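PDB 4W78: hydratase ChsH1, which catalyses, together with ChsH2, the hydration of a steroid enoyl-CoA, 3-oxo-4,17-pregnadiene-20-carboxyl-CoA, during degradation of the cholesterol side chain. Local coordinates for the interface of chains A and C and the interface of chains A and B. Coordinates in Å, arbitrary orientation; residue numbers count along the deposited sequence, not the author numbering. Chains: chain A/B, Hydratase ChsH1; chain C, Hydratase ChsH2.

Contact 1: the interface of chains A and C. Residues chain A 35, 41, 46, 63-65; chain C 57, 60.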
loop_
_atom_site.group_PDB
_atom_site.type_symbol
_atom_site.label_atom_id
_atom_site.label_comp_id
_atom_site.label_asym_id
_atom_site.label_seq_id
_atom_site.Cartn_x
_atom_site.Cartn_y
_atom_site.Cartn_z
ATOM N N TRP A 35 3.702 7.451 0.912
ATOM C CA TRP A 35 4.953 7.190 1.618
ATOM C C TRP A 35 5.170 8.168 2.769
ATOM O O TRP A 35 5.406 7.735 3.905
ATOM C CB TRP A 35 6.105 7.215 0.608
ATOM C CG TRP A 35 7.445 6.713 1.070
ATOM C CD1 TRP A 35 7.981 5.482 0.847
ATOM C CD2 TRP A 35 8.439 7.466 1.775
ATOM N NE1 TRP A 35 9.257 5.413 1.382
ATOM C CE2 TRP A 35 9.556 6.619 1.957
ATOM C CE3 TRP A 35 8.500 8.778 2.247
ATOM C CZ2 TRP A 35 10.710 7.038 2.605
ATOM C CZ3 TRP A 35 9.657 9.193 2.922
ATOM C CH2 TRP A 35 10.735 8.319 3.096
ATOM N N ASP A 41 6.791 11.501 7.841
ATOM C CA ASP A 41 7.744 12.567 7.544
ATOM C C ASP A 41 7.011 13.802 7.052
ATOM O O ASP A 41 6.466 13.806 5.941
ATOM C CB ASP A 41 8.760 12.105 6.494
ATOM C CG ASP A 41 9.919 13.074 6.336
ATOM O OD1 ASP A 41 9.802 14.232 6.792
ATOM O OD2 ASP A 41 10.952 12.680 5.755
ATOM N N TYR A 46 8.226 17.790 0.176
ATOM C CA TYR A 46 7.681 16.638 -0.550
ATOM C C TYR A 46 6.225 16.845 -0.946
ATOM O O TYR A 46 5.666 16.044 -1.711
ATOM C CB TYR A 46 7.794 15.370 0.301
ATOM C CG TYR A 46 9.193 15.052 0.799
ATOM C CD1 TYR A 46 10.311 15.259 -0.002
ATOM C CD2 TYR A 46 9.389 14.549 2.080
ATOM C CE1 TYR A 46 11.597 14.980 0.467
ATOM C CE2 TYR A 46 10.659 14.249 2.548
ATOM C CZ TYR A 46 11.757 14.468 1.741
ATOM O OH TYR A 46 13.023 14.179 2.217
ATOM N N PRO A 63 11.173 12.244 -1.846
ATOM C CA PRO A 63 12.150 11.884 -0.807
ATOM C C PRO A 63 13.257 11.012 -1.400
ATOM O O PRO A 63 12.961 10.066 -2.121
ATOM C CB PRO A 63 11.323 11.067 0.195
ATOM C CG PRO A 63 9.891 11.439 -0.069
ATOM C CD PRO A 63 9.803 11.802 -1.526
ATOM N N PRO A 64 14.531 11.327 -1.110
ATOM C CA PRO A 64 15.621 10.526 -1.682
ATOM C C PRO A 64 15.474 9.045 -1.352
ATOM O O PRO A 64 15.711 8.190 -2.217
ATOM C CB PRO A 64 16.862 11.108 -1.012
ATOM C CG PRO A 64 16.486 12.556 -0.795
ATOM C CD PRO A 64 15.026 12.540 -0.429
ATOM N N ALA A 65 15.043 8.757 -0.126
ATOM C CA ALA A 65 14.901 7.379 0.348
ATOM C C ALA A 65 13.796 6.591 -0.359
ATOM O O ALA A 65 13.647 5.402 -0.114
ATOM C CB ALA A 65 14.673 7.354 1.860
ATOM N N GLY C 57 13.795 5.253 5.173
ATOM C CA GLY C 57 12.944 6.427 5.255
ATOM C C GLY C 57 12.902 7.070 6.628
ATOM O O GLY C 57 12.852 8.290 6.732
ATOM N N GLN C 60 16.126 8.858 7.284
ATOM C CA GLN C 60 16.059 10.121 6.550
ATOM C C GLN C 60 15.225 11.164 7.300
ATOM O O GLN C 60 15.675 12.298 7.518
ATOM C CB GLN C 60 15.478 9.876 5.160
ATOM C CG GLN C 60 15.375 11.121 4.319
ATOM C CD GLN C 60 14.915 10.806 2.935
ATOM O OE1 GLN C 60 15.723 10.527 2.046
ATOM N NE2 GLN C 60 13.618 10.839 2.737
HETATM O O HOH W 1 11.996 10.452 5.073
#

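Contact 2: the interface of chains A and C. Residues chain A 64, 107-109, 112; chain C 73-75.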
loop_
_atom_site.group_PDB
_atom_site.type_symbol
_atom_site.label_atom_id
_atom_site.label_comp_id
_atom_site.label_asym_id
_atom_site.label_seq_id
_atom_site.Cartn_x
_atom_site.Cartn_y
_atom_site.Cartn_z
ATOM N N PRO A 64 14.531 11.327 -1.110
ATOM C CA PRO A 64 15.621 10.526 -1.682
ATOM C C PRO A 64 15.474 9.045 -1.352
ATOM O O PRO A 64 15.711 8.190 -2.217
ATOM C CB PRO A 64 16.862 11.108 -1.012
ATOM C CG PRO A 64 16.486 12.556 -0.795
ATOM C CD PRO A 64 15.026 12.540 -0.429
ATOM N N GLN A 107 23.003 3.639 0.266
ATOM C CA GLN A 107 22.438 4.350 -0.876
ATOM C C GLN A 107 23.076 5.729 -1.021
ATOM O O GLN A 107 23.270 6.439 -0.026
ATOM C CB GLN A 107 20.916 4.503 -0.718
ATOM C CG GLN A 107 20.169 3.163 -0.703
ATOM C CD GLN A 107 18.661 3.308 -0.874
ATOM O OE1 GLN A 107 18.090 4.361 -0.615
ATOM N NE2 GLN A 107 18.009 2.229 -1.326
ATOM N N THR A 108 23.399 6.099 -2.257
ATOM C CA THR A 108 23.932 7.427 -2.562
ATOM C C THR A 108 22.963 8.122 -3.519
ATOM O O THR A 108 22.495 7.523 -4.498
ATOM C CB THR A 108 25.321 7.323 -3.213
ATOM O OG1 THR A 108 26.242 6.734 -2.281
ATOM C CG2 THR A 108 25.834 8.692 -3.655
ATOM N N TYR A 109 22.617 9.367 -3.214
ATOM C CA TYR A 109 21.657 10.114 -4.028
ATOM C C TYR A 109 22.377 11.261 -4.733
ATOM O O TYR A 109 22.861 12.196 -4.092
ATOM C CB TYR A 109 20.513 10.646 -3.153
ATOM C CG TYR A 109 20.002 9.613 -2.173
ATOM C CD1 TYR A 109 19.243 8.525 -2.606
ATOM C CD2 TYR A 109 20.295 9.708 -0.820
ATOM C CE1 TYR A 109 18.797 7.560 -1.710
ATOM C CE2 TYR A 109 19.858 8.757 0.079
ATOM C CZ TYR A 109 19.100 7.685 -0.375
ATOM O OH TYR A 109 18.672 6.751 0.529
ATOM N N TYR A 112 18.031 15.165 -6.214
ATOM C CA TYR A 112 16.633 14.914 -5.906
ATOM C C TYR A 112 15.846 14.755 -7.207
ATOM O O TYR A 112 16.142 15.417 -8.215
ATOM C CB TYR A 112 16.056 16.078 -5.076
ATOM C CG TYR A 112 16.426 16.029 -3.604
ATOM C CD1 TYR A 112 17.758 16.085 -3.193
ATOM C CD2 TYR A 112 15.447 15.936 -2.631
ATOM C CE1 TYR A 112 18.097 16.028 -1.844
ATOM C CE2 TYR A 112 15.766 15.899 -1.285
ATOM C CZ TYR A 112 17.091 15.934 -0.896
ATOM O OH TYR A 112 17.400 15.877 0.444
ATOM N N ILE C 73 20.029 15.479 1.524
ATOM C CA ILE C 73 20.560 14.160 1.857
ATOM C C ILE C 73 21.394 13.598 0.712
ATOM O O ILE C 73 20.910 13.469 -0.414
ATOM C CB ILE C 73 19.424 13.178 2.189
ATOM C CG1 ILE C 73 18.577 13.732 3.347
ATOM C CG2 ILE C 73 19.986 11.792 2.510
ATOM C CD1 ILE C 73 19.379 14.001 4.598
ATOM N N LYS C 74 22.647 13.263 1.006
ATOM C CA LYS C 74 23.586 12.800 -0.019
ATOM C C LYS C 74 23.749 11.285 0.004
ATOM O O LYS C 74 23.996 10.660 -1.025
ATOM C CB LYS C 74 24.954 13.455 0.183
ATOM C CG LYS C 74 24.922 14.965 0.197
ATOM C CD LYS C 74 24.488 15.545 -1.136
ATOM C CE LYS C 74 24.647 17.066 -1.133
ATOM N NZ LYS C 74 24.253 17.656 -2.446
ATOM N N SER C 75 23.637 10.685 1.182
ATOM C CA SER C 75 23.741 9.235 1.275
ATOM C C SER C 75 23.191 8.731 2.590
ATOM O O SER C 75 23.194 9.452 3.600
ATOM C CB SER C 75 25.189 8.756 1.093
ATOM O OG SER C 75 26.036 9.223 2.137
HETATM O O HOH W 2 21.200 14.365 -3.114
HETATM O O HOH W 3 25.517 12.268 -3.186
#

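Contact 3: the interface of chains A and B. Residues chain A 24, 74-75; chain B 37-38.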
loop_
_atom_site.group_PDB
_atom_site.type_symbol
_atom_site.label_atom_id
_atom_site.label_comp_id
_atom_site.label_asym_id
_atom_site.label_seq_id
_atom_site.Cartn_x
_atom_site.Cartn_y
_atom_site.Cartn_z
ATOM N N ARG A 24 7.670 1.018 -12.826
ATOM C CA ARG A 24 6.276 0.898 -13.248
ATOM C C ARG A 24 5.655 2.264 -13.544
ATOM O O ARG A 24 4.920 2.428 -14.526
ATOM C CB ARG A 24 5.455 0.176 -12.173
ATOM C CG ARG A 24 4.029 -0.088 -12.599
ATOM C CD ARG A 24 3.164 -0.554 -11.431
ATOM N NE ARG A 24 2.939 0.530 -10.485
ATOM C CZ ARG A 24 2.216 0.436 -9.373
ATOM N NH1 ARG A 24 1.621 -0.704 -9.044
ATOM N NH2 ARG A 24 2.092 1.507 -8.603
ATOM N N GLY A 74 6.584 -5.275 -7.282
ATOM C CA GLY A 74 5.174 -5.333 -6.944
ATOM C C GLY A 74 4.692 -6.740 -6.659
ATOM O O GLY A 74 5.475 -7.692 -6.687
ATOM N N LEU A 75 3.398 -6.863 -6.389
ATOM C CA LEU A 75 2.769 -8.150 -6.106
ATOM C C LEU A 75 2.994 -9.161 -7.218
ATOM O O LEU A 75 2.597 -8.933 -8.360
ATOM C CB LEU A 75 1.257 -7.973 -5.924
ATOM C CG LEU A 75 0.720 -7.662 -4.532
ATOM C CD1 LEU A 75 -0.759 -7.324 -4.619
ATOM C CD2 LEU A 75 0.952 -8.851 -3.615
ATOM N N GLU B 37 -3.763 -4.256 -9.455
ATOM C CA GLU B 37 -2.797 -5.254 -9.007
ATOM C C GLU B 37 -3.344 -6.060 -7.830
ATOM O O GLU B 37 -3.257 -7.293 -7.812
ATOM C CB GLU B 37 -1.468 -4.569 -8.626
ATOM C CG GLU B 37 -0.502 -5.397 -7.752
ATOM C CD GLU B 37 0.747 -4.619 -7.286
ATOM O OE1 GLU B 37 0.620 -3.690 -6.452
ATOM O OE2 GLU B 37 1.862 -4.933 -7.753
ATOM N N ALA B 38 -3.920 -5.376 -6.846
ATOM C CA ALA B 38 -4.351 -6.096 -5.645
ATOM C C ALA B 38 -5.665 -6.837 -5.900
ATOM O O ALA B 38 -5.841 -7.964 -5.441
ATOM C CB ALA B 38 -4.507 -5.123 -4.479
HETATM O O HOH W 4 2.334 -6.621 -9.565
#

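Contact 1: the interface of chains A and C
The indole of A:Trp35 brings the benzo part of its ring up to the C-alpha of C:Gly57, CZ2 lying 3.5 Å from CA, while a water sits at its edge, in the ring plane. The ring of A:Tyr46 carries A:Pro63 CG over the centre of one face and has the carboxylate oxygen OD2 of A:Asp41 in plane at its edge. Between these groups the MaoC-like hydratase ChsH1 receives C:Gln60 from helix 52-67 of ChsH2. With CG anti to the backbone N (chi1 -180°) and the chain extended beyond it, C:Gln60 reaches across the interface to the 3-10 helix 64-66 of chain A. The amide oxygen C:Gln60 OE1 accepts a bent hydrogen bond from A:Ala65 N at 2.9 Å, the donor tilted 25° from the carbonyl plane. A:Ala65 CB packs against the amide carbon C:Gln60 CD at 3.6 Å, and the ring of A:Pro64, at about a right angle to the glutamine chain, touches OE1. At the other end of the amide, C:Gln60 NE2 lies 3.4 Å from A:Pro63 CB and meets the water at 2.9 Å. That water also contacts A:Asp41 OD2 at 2.6 Å and the carbonyl oxygen of C:Gly57. Held at OE1 by A:Ala65 N and at NE2 by the water, the C:Gln60 amide probably has its flip fixed.

Contact 2: the interface of chains A and C
A:Tyr109 and C:Ile73 lie side by side and point the same way, the ring carbon CE2 of A:Tyr109 coming within 3.9 Å of the methyl CG2 of C:Ile73. This methyl is anti to the backbone N of C:Ile73, while CG1 stands beside that nitrogen (chi1 -57°), which turns CG2 toward the ring of A:Tyr109. A:Pro64 lies between the two tyrosines of chain A, with CB over the centre of one A:Tyr109 face and CG over the rim of the A:Tyr112 ring. Outward from this apolar centre, strand 99-109 of ChsH1 meets strand 72-80 of ChsH2 through an antiparallel beta bridge between A:Thr108 and C:Ser75, which ties the two MaoC-like subunits together there. A:Tyr109 N gives a nearly straight hydrogen bond of 2.9 Å to C:Lys74 O, approaching from above the carbonyl plane. Two waters supplement the pairing: both contact A:Tyr109 O, and one reaches C:Ile73 O while the other reaches C:Lys74 O. At one side of the patch, C:Ile73 N lies in the plane of the A:Tyr112 ring and donates to the phenol oxygen A:Tyr112 OH at 2.9 Å (168° at H). At the other, within chain A, a bond that helps position the A:Tyr109 ring beside C:Ile73 runs from the phenol A:Tyr109 OH, in the carbonyl plane, to a lone pair of A:Gln107 OE1, 2.7 Å away.

Contact 3: the interface of chains A and B
This patch belongs to a two-fold symmetric interface between two copies of ChsH1, which joins them within the deposited assembly of two ChsH1 and two ChsH2 chains; the same contact recurs with the chains exchanged. Helix 29-39 of chain B presents B:Glu37 to the loop at A:Gly74 and A:Leu75. The glutamate chain runs out extended from the helix, its CG opposite the backbone N (chi1 162°), and reaches the loop backbone. The carboxylate oxygen B:Glu37 OE2 accepts a bent hydrogen bond from A:Leu75 N at 2.8 Å, met from well above the carboxylate plane, 61° out of it. B:Glu37 OE2 also lies 3.4 Å from the C-alpha of A:Gly74. The side chain of A:Leu75 lies obliquely across the aliphatic part of the glutamate: A:Leu75 CB packs on B:Glu37 CG at 3.6 Å, and the methyl CD1 reaches the C-alpha of B:Ala38, 3.9 Å away. Beyond the carboxylate, the guanidinium of A:Arg24 is turned 48° from its plane. A:Arg24 NH1 and B:Glu37 OE1 are 4.1 Å apart, not in direct contact, yet the opposite charge may steady the carboxylate electrostatically. A water links the two chains a second time, 2.5 Å from B:Glu37 OE2 and 2.6 Å from the carbonyl oxygen of A:Leu75.

Contact 1 and contact 2 are neighbouring parts of the ChsH1-ChsH2 interface, with the centres of their C-alpha atoms about 10 Å apart. They share A:Pro64, which touches a helix residue of ChsH2 in contact 1 and packs beside its strand in contact 2. Contact 3 joins the two ChsH1 copies and lies farther away, its C-alpha centre about 21 Å from that of contact 1 and 26 Å from that of contact 2. Helix 29-39 nevertheless faces ChsH2 in contact 1 and the other ChsH1 in contact 3, so one helix contributes to both kinds of contact within the deposited assembly.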